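Local coordinates for protein SidF, inhibitor of growth family, member 3 (Legionella pneumophila subsp. pneumophila, PDB 4FYE) that probably removes phosphate from phosphatidylinositol phosphates, acting through its N-terminal phosphoinositide phosphatase domain, at residues L241-M246 with Q298-Q303; G271-Y276 with V354-T359. The protein carries 1 engineered substitution. One frame throughout, in Å; residues are numbered along the deposited sequence.

Interaction 1: L241-M246 with Q298-Q303; sequences LGNSSM and QEEVIQ
Asn-243 and Glu-300 carry the contact between the loop 241-246 and the helical turns 298-303, meeting through one carboxylate oxygen. The backbone amide of Asn-243 donates to Glu-300 OE2 at 2.9 Å, a fairly straight bond with an N-H...O angle of 163° that uses the syn lone pair of the acceptor. Glu-300 has CG anti to the backbone N (chi1 -174°) and an extended chain beyond it, a shape that carries the carboxylate off the helix to the loop backbone. The side chain of Asn-243 runs past that of Glu-300 in the opposite direction, with amide and carboxylate planes turned 38° against each other, and Asn-243 ND2 lies 3.3 Å from Glu-300 OE2. The same ND2 makes a weak hydrogen bond to Asn-297 O and lies 3.4 Å from Val-301 CG2, where the two side chains cross at about a right angle. Packing is closest here, around the Asn-243 amide; Gly-242 adds its CA, 3.6 Å from Glu-300 OE2.

Beyond Asn-243 the contact quickly loosens. The CB of Ser-244 points away from the helix, whereas the CB of Met-246 points toward it, but Met-246 SD comes only to 4.9 Å from Val-301 CG2. Glu-300 and Val-301 are buried, while Gly-242 and Asn-243 are partly exposed and Ser-244 is exposed. Gln-214 shares Glu-300 OE2 through a second hydrogen bond, and Asn-297 OD1, one turn earlier on the helix, accepts from Gly-242 N. The loop leads into strand 247-254 of the six-stranded mixed sheet; helix 284-311 meanwhile packs Gln-298 and Ile-302 against helix 373-387 and strand 402-416, while Glu-300 and Val-301 meet the loop.

Interaction 2: G271-Y276 with V354-T359; sequences GARMPY and VTECYT
A buried salt bridge combined with a cation-pi contact joins the loop 271-276 to strand 353-360, a central strand of the four-stranded mixed sheet. Arg-273 and Glu-356 approach from opposite directions, and the guanidinium grips a single carboxylate oxygen end-on: Arg-273 NH2 lies 3.0 Å and NH1 3.1 Å from Glu-356 OE1. The two flat groups are nearly coplanar, 10° apart, but both hydrogen bonds are bent, with N-H...O angles near 148°, as they converge on one atom. NH1 uses the syn lone pair of OE1, whereas NH2 meets it nearly along the C-O axis. Tyr-358, two residues along the strand, presents a ring face to the same cation: NH2 sits 3.3 Å above the ring plane, over its centre, and Arg-273 CZ is 4.3 Å from the Tyr-358 ring centroid, with the guanidinium tilted 48° to the ring. Bends at chi2 and chi3 of Arg-273 bring the guanidinium edge to Glu-356 and NH2 over the ring. Tyr-410 bonds Glu-356 OE2, Thr-643 bonds OE1, and Gln-298 completes the network. These bonds and the ring probably limit rotation of the guanidinium, and its positive charge is probably well compensated despite burial.

Overall arrangement
Interactions 1 and 2 are centred 8 Å apart in the interior of the phosphatase domain, and their segments alternate along the chain: 241-246, 271-276, 298-303, then 354-359. Helix 284-311 supplies one side of interaction 1 and, through Gln-298 and Val-301, also touches interaction 2. Gln-298 probably hydrogen-bonds both partners of the salt bridge, with Arg-273 NH1 2.8 Å from Gln-298 OE1 and Glu-356 OE2 3.0 Å from Gln-298 NE2. Val-301 and Asn-243 pack on Glu-356 and Arg-273 respectively. Loops next to strands 247-254 and 260-268 of the six-stranded sheet are thereby connected through this helix to strand 353-360 of the four-stranded sheet by polar and packing contacts.

Interaction 1: L241-M246 with Q298-Q303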
loop_
_atom_site.group_PDB
_atom_site.type_symbol
_atom_site.label_atom_id
_atom_site.label_comp_id
_atom_site.label_asym_id
_atom_site.label_seq_id
_atom_site.Cartn_x
_atom_site.Cartn_y
_atom_site.Cartn_z
ATOM N N LEU A 241 16.316 8.999 -6.877
ATOM C CA LEU A 241 15.752 9.048 -5.539
ATOM C C LEU A 241 14.252 9.207 -5.573
ATOM O O LEU A 241 13.676 9.649 -6.590
ATOM C CB LEU A 241 16.316 10.221 -4.764
ATOM C CG LEU A 241 17.826 10.296 -4.657
ATOM C CD1 LEU A 241 18.168 11.539 -3.837
ATOM C CD2 LEU A 241 18.380 9.038 -4.006
ATOM N N GLY A 242 13.629 8.873 -4.440
ATOM C CA GLY A 242 12.198 8.999 -4.305
ATOM C C GLY A 242 11.462 7.682 -4.335
ATOM O O GLY A 242 11.885 6.718 -4.988
ATOM N N ASN A 243 10.370 7.651 -3.579
ATOM C CA ASN A 243 9.393 6.563 -3.626
ATOM C C ASN A 243 8.451 6.588 -4.853
ATOM O O ASN A 243 8.266 7.612 -5.535
ATOM C CB ASN A 243 8.559 6.571 -2.337
ATOM C CG ASN A 243 9.321 5.993 -1.172
ATOM O OD1 ASN A 243 9.865 4.897 -1.285
ATOM N ND2 ASN A 243 9.393 6.733 -0.054
ATOM N N SER A 244 7.847 5.456 -5.143
ATOM C CA SER A 244 6.801 5.504 -6.144
ATOM C C SER A 244 5.772 4.429 -5.902
ATOM O O SER A 244 5.953 3.510 -5.065
ATOM C CB SER A 244 7.321 5.562 -7.622
ATOM O OG SER A 244 8.091 4.420 -7.997
ATOM N N SER A 245 4.681 4.612 -6.637
ATOM C CA SER A 245 3.452 3.870 -6.452
ATOM C C SER A 245 2.911 4.047 -5.000
ATOM O O SER A 245 2.263 3.128 -4.478
ATOM C CB SER A 245 3.658 2.395 -6.904
ATOM O OG SER A 245 2.812 1.460 -6.235
ATOM N N MET A 246 3.175 5.203 -4.349
ATOM C CA MET A 246 2.570 5.441 -3.015
ATOM C C MET A 246 1.275 6.166 -3.124
ATOM O O MET A 246 1.201 7.287 -3.612
ATOM C CB MET A 246 3.468 6.161 -2.010
ATOM C CG MET A 246 3.173 5.764 -0.583
ATOM S SD MET A 246 4.436 6.309 0.568
ATOM C CE MET A 246 3.542 5.979 2.087
ATOM N N GLN A 298 13.396 5.898 3.208
ATOM C CA GLN A 298 12.780 5.736 4.525
ATOM C C GLN A 298 12.449 7.100 5.191
ATOM O O GLN A 298 11.398 7.230 5.799
ATOM C CB GLN A 298 13.633 4.912 5.479
ATOM C CG GLN A 298 12.828 4.513 6.709
ATOM C CD GLN A 298 11.543 3.776 6.363
ATOM O OE1 GLN A 298 11.518 3.001 5.413
ATOM N NE2 GLN A 298 10.491 3.965 7.172
ATOM N N GLU A 299 13.310 8.114 5.089
ATOM C CA GLU A 299 12.906 9.380 5.662
ATOM C C GLU A 299 11.708 10.023 4.965
ATOM O O GLU A 299 10.813 10.536 5.651
ATOM C CB GLU A 299 14.053 10.339 6.100
ATOM C CG GLU A 299 14.889 11.012 5.011
ATOM C CD GLU A 299 15.762 12.181 5.524
ATOM O OE1 GLU A 299 16.033 13.108 4.736
ATOM O OE2 GLU A 299 16.207 12.218 6.689
ATOM N N GLU A 300 11.583 9.851 3.652
ATOM C CA GLU A 300 10.416 10.359 2.943
ATOM C C GLU A 300 9.165 9.695 3.458
ATOM O O GLU A 300 8.155 10.338 3.701
ATOM C CB GLU A 300 10.551 10.171 1.444
ATOM C CG GLU A 300 9.436 10.813 0.583
ATOM C CD GLU A 300 9.307 10.219 -0.842
ATOM O OE1 GLU A 300 8.210 10.343 -1.462
ATOM O OE2 GLU A 300 10.268 9.596 -1.369
ATOM N N VAL A 301 9.240 8.391 3.665
ATOM C CA VAL A 301 8.140 7.676 4.285
ATOM C C VAL A 301 7.753 8.275 5.648
ATOM O O VAL A 301 6.579 8.269 5.989
ATOM C CB VAL A 301 8.469 6.152 4.424
ATOM C CG1 VAL A 301 7.506 5.388 5.369
ATOM C CG2 VAL A 301 8.525 5.540 3.061
ATOM N N ILE A 302 8.723 8.740 6.436
ATOM C CA ILE A 302 8.402 9.358 7.736
ATOM C C ILE A 302 7.686 10.655 7.484
ATOM O O ILE A 302 6.700 10.981 8.121
ATOM C CB ILE A 302 9.627 9.595 8.605
ATOM C CG1 ILE A 302 10.362 8.270 8.773
ATOM C CG2 ILE A 302 9.234 10.249 9.945
ATOM C CD1 ILE A 302 11.203 8.179 10.005
ATOM N N GLN A 303 8.152 11.385 6.503
ATOM C CA GLN A 303 7.523 12.612 6.187
ATOM C C GLN A 303 6.056 12.409 5.753
ATOM O O GLN A 303 5.162 13.162 6.180
ATOM C CB GLN A 303 8.314 13.309 5.094
ATOM C CG GLN A 303 7.758 14.676 4.771
ATOM C CD GLN A 303 8.652 15.443 3.856
ATOM O OE1 GLN A 303 8.432 15.426 2.645
ATOM N NE2 GLN A 303 9.684 16.088 4.408
#

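Interaction 2: G271-Y276 with V354-T359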
loop_
_atom_site.group_PDB
_atom_site.type_symbol
_atom_site.label_atom_id
_atom_site.label_comp_id
_atom_site.label_asym_id
_atom_site.label_seq_id
_atom_site.Cartn_x
_atom_site.Cartn_y
_atom_site.Cartn_z
ATOM N N GLY A 271 6.179 0.951 -2.928
ATOM C CA GLY A 271 6.668 -0.250 -3.560
ATOM C C GLY A 271 8.067 -0.302 -3.019
ATOM O O GLY A 271 8.322 0.296 -1.987
ATOM N N ALA A 272 8.970 -1.034 -3.643
ATOM C CA ALA A 272 10.281 -1.144 -3.048
ATOM C C ALA A 272 10.823 0.263 -2.846
ATOM O O ALA A 272 10.702 1.131 -3.707
ATOM C CB ALA A 272 11.202 -1.950 -3.938
ATOM N N ARG A 273 11.411 0.471 -1.677
ATOM C CA ARG A 273 11.904 1.765 -1.251
ATOM C C ARG A 273 13.264 1.918 -1.844
ATOM O O ARG A 273 13.944 2.910 -1.636
ATOM C CB ARG A 273 12.053 1.796 0.257
ATOM C CG ARG A 273 10.803 2.187 1.003
ATOM C CD ARG A 273 10.760 1.498 2.342
ATOM N NE ARG A 273 9.488 0.837 2.533
ATOM C CZ ARG A 273 8.695 1.052 3.566
ATOM N NH1 ARG A 273 9.052 1.908 4.502
ATOM N NH2 ARG A 273 7.549 0.411 3.660
ATOM N N MET A 274 13.681 0.887 -2.551
ATOM C CA MET A 274 14.996 0.839 -3.025
ATOM C C MET A 274 14.937 0.653 -4.476
ATOM O O MET A 274 14.063 -0.031 -4.970
ATOM C CB MET A 274 15.687 -0.307 -2.389
ATOM C CG MET A 274 14.936 -1.576 -2.549
ATOM S SD MET A 274 16.253 -2.794 -2.468
ATOM C CE MET A 274 16.203 -2.976 -0.694
ATOM N N PRO A 275 15.877 1.280 -5.180
ATOM C CA PRO A 275 15.895 1.101 -6.613
ATOM C C PRO A 275 16.469 -0.283 -6.964
ATOM O O PRO A 275 17.677 -0.474 -7.156
ATOM C CB PRO A 275 16.770 2.263 -7.101
ATOM C CG PRO A 275 17.433 2.851 -5.877
ATOM C CD PRO A 275 17.041 2.039 -4.685
ATOM N N TYR A 276 15.562 -1.236 -6.995
ATOM C CA TYR A 276 15.779 -2.607 -7.447
ATOM C C TYR A 276 16.707 -2.835 -8.662
ATOM O O TYR A 276 17.653 -3.619 -8.581
ATOM C CB TYR A 276 14.405 -3.242 -7.750
ATOM C CG TYR A 276 13.372 -2.386 -8.535
ATOM C CD1 TYR A 276 13.675 -1.100 -9.053
ATOM C CD2 TYR A 276 12.092 -2.890 -8.772
ATOM C CE1 TYR A 276 12.723 -0.359 -9.753
ATOM C CE2 TYR A 276 11.139 -2.163 -9.466
ATOM C CZ TYR A 276 11.453 -0.910 -9.954
ATOM O OH TYR A 276 10.475 -0.236 -10.637
ATOM N N VAL A 354 5.130 8.885 15.002
ATOM C CA VAL A 354 4.498 8.236 13.972
ATOM C C VAL A 354 4.850 6.813 14.166
ATOM O O VAL A 354 5.940 6.532 14.608
ATOM C CB VAL A 354 5.043 8.892 12.704
ATOM C CG1 VAL A 354 6.002 8.027 11.939
ATOM C CG2 VAL A 354 3.893 9.456 11.914
ATOM N N THR A 355 3.917 5.908 13.898
ATOM C CA THR A 355 4.295 4.474 13.851
ATOM C C THR A 355 3.921 3.738 12.576
ATOM O O THR A 355 2.785 3.764 12.134
ATOM C CB THR A 355 4.091 3.695 15.182
ATOM O OG1 THR A 355 3.626 2.346 14.940
ATOM C CG2 THR A 355 3.236 4.421 16.201
ATOM N N GLU A 356 4.917 3.140 11.926
ATOM C CA GLU A 356 4.668 2.447 10.689
ATOM C C GLU A 356 4.613 0.939 10.873
ATOM O O GLU A 356 5.519 0.368 11.476
ATOM C CB GLU A 356 5.735 2.789 9.679
ATOM C CG GLU A 356 5.511 2.125 8.334
ATOM C CD GLU A 356 6.726 2.190 7.374
ATOM O OE1 GLU A 356 6.570 1.621 6.260
ATOM O OE2 GLU A 356 7.803 2.814 7.686
ATOM N N CYS A 357 3.557 0.304 10.340
ATOM C CA CYS A 357 3.459 -1.160 10.284
ATOM C C CYS A 357 3.515 -1.618 8.809
ATOM O O CYS A 357 2.562 -1.462 8.039
ATOM C CB CYS A 357 2.164 -1.649 10.956
ATOM S SG CYS A 357 1.914 -3.465 10.800
ATOM N N TYR A 358 4.642 -2.155 8.402
ATOM C CA TYR A 358 4.827 -2.516 7.007
ATOM C C TYR A 358 4.503 -4.006 6.867
ATOM O O TYR A 358 5.255 -4.832 7.309
ATOM C CB TYR A 358 6.263 -2.129 6.593
ATOM C CG TYR A 358 6.650 -2.548 5.217
ATOM C CD1 TYR A 358 5.748 -2.491 4.157
ATOM C CD2 TYR A 358 7.941 -2.965 4.943
ATOM C CE1 TYR A 358 6.129 -2.883 2.876
ATOM C CE2 TYR A 358 8.309 -3.392 3.682
ATOM C CZ TYR A 358 7.408 -3.360 2.651
ATOM O OH TYR A 358 7.813 -3.766 1.378
ATOM N N THR A 359 3.358 -4.392 6.324
ATOM C CA THR A 359 3.199 -5.846 6.105
ATOM C C THR A 359 3.660 -6.196 4.684
ATOM O O THR A 359 2.951 -6.009 3.711
ATOM C CB THR A 359 1.792 -6.339 6.388
ATOM O OG1 THR A 359 0.925 -5.485 5.724
ATOM C CG2 THR A 359 1.456 -6.226 7.946
#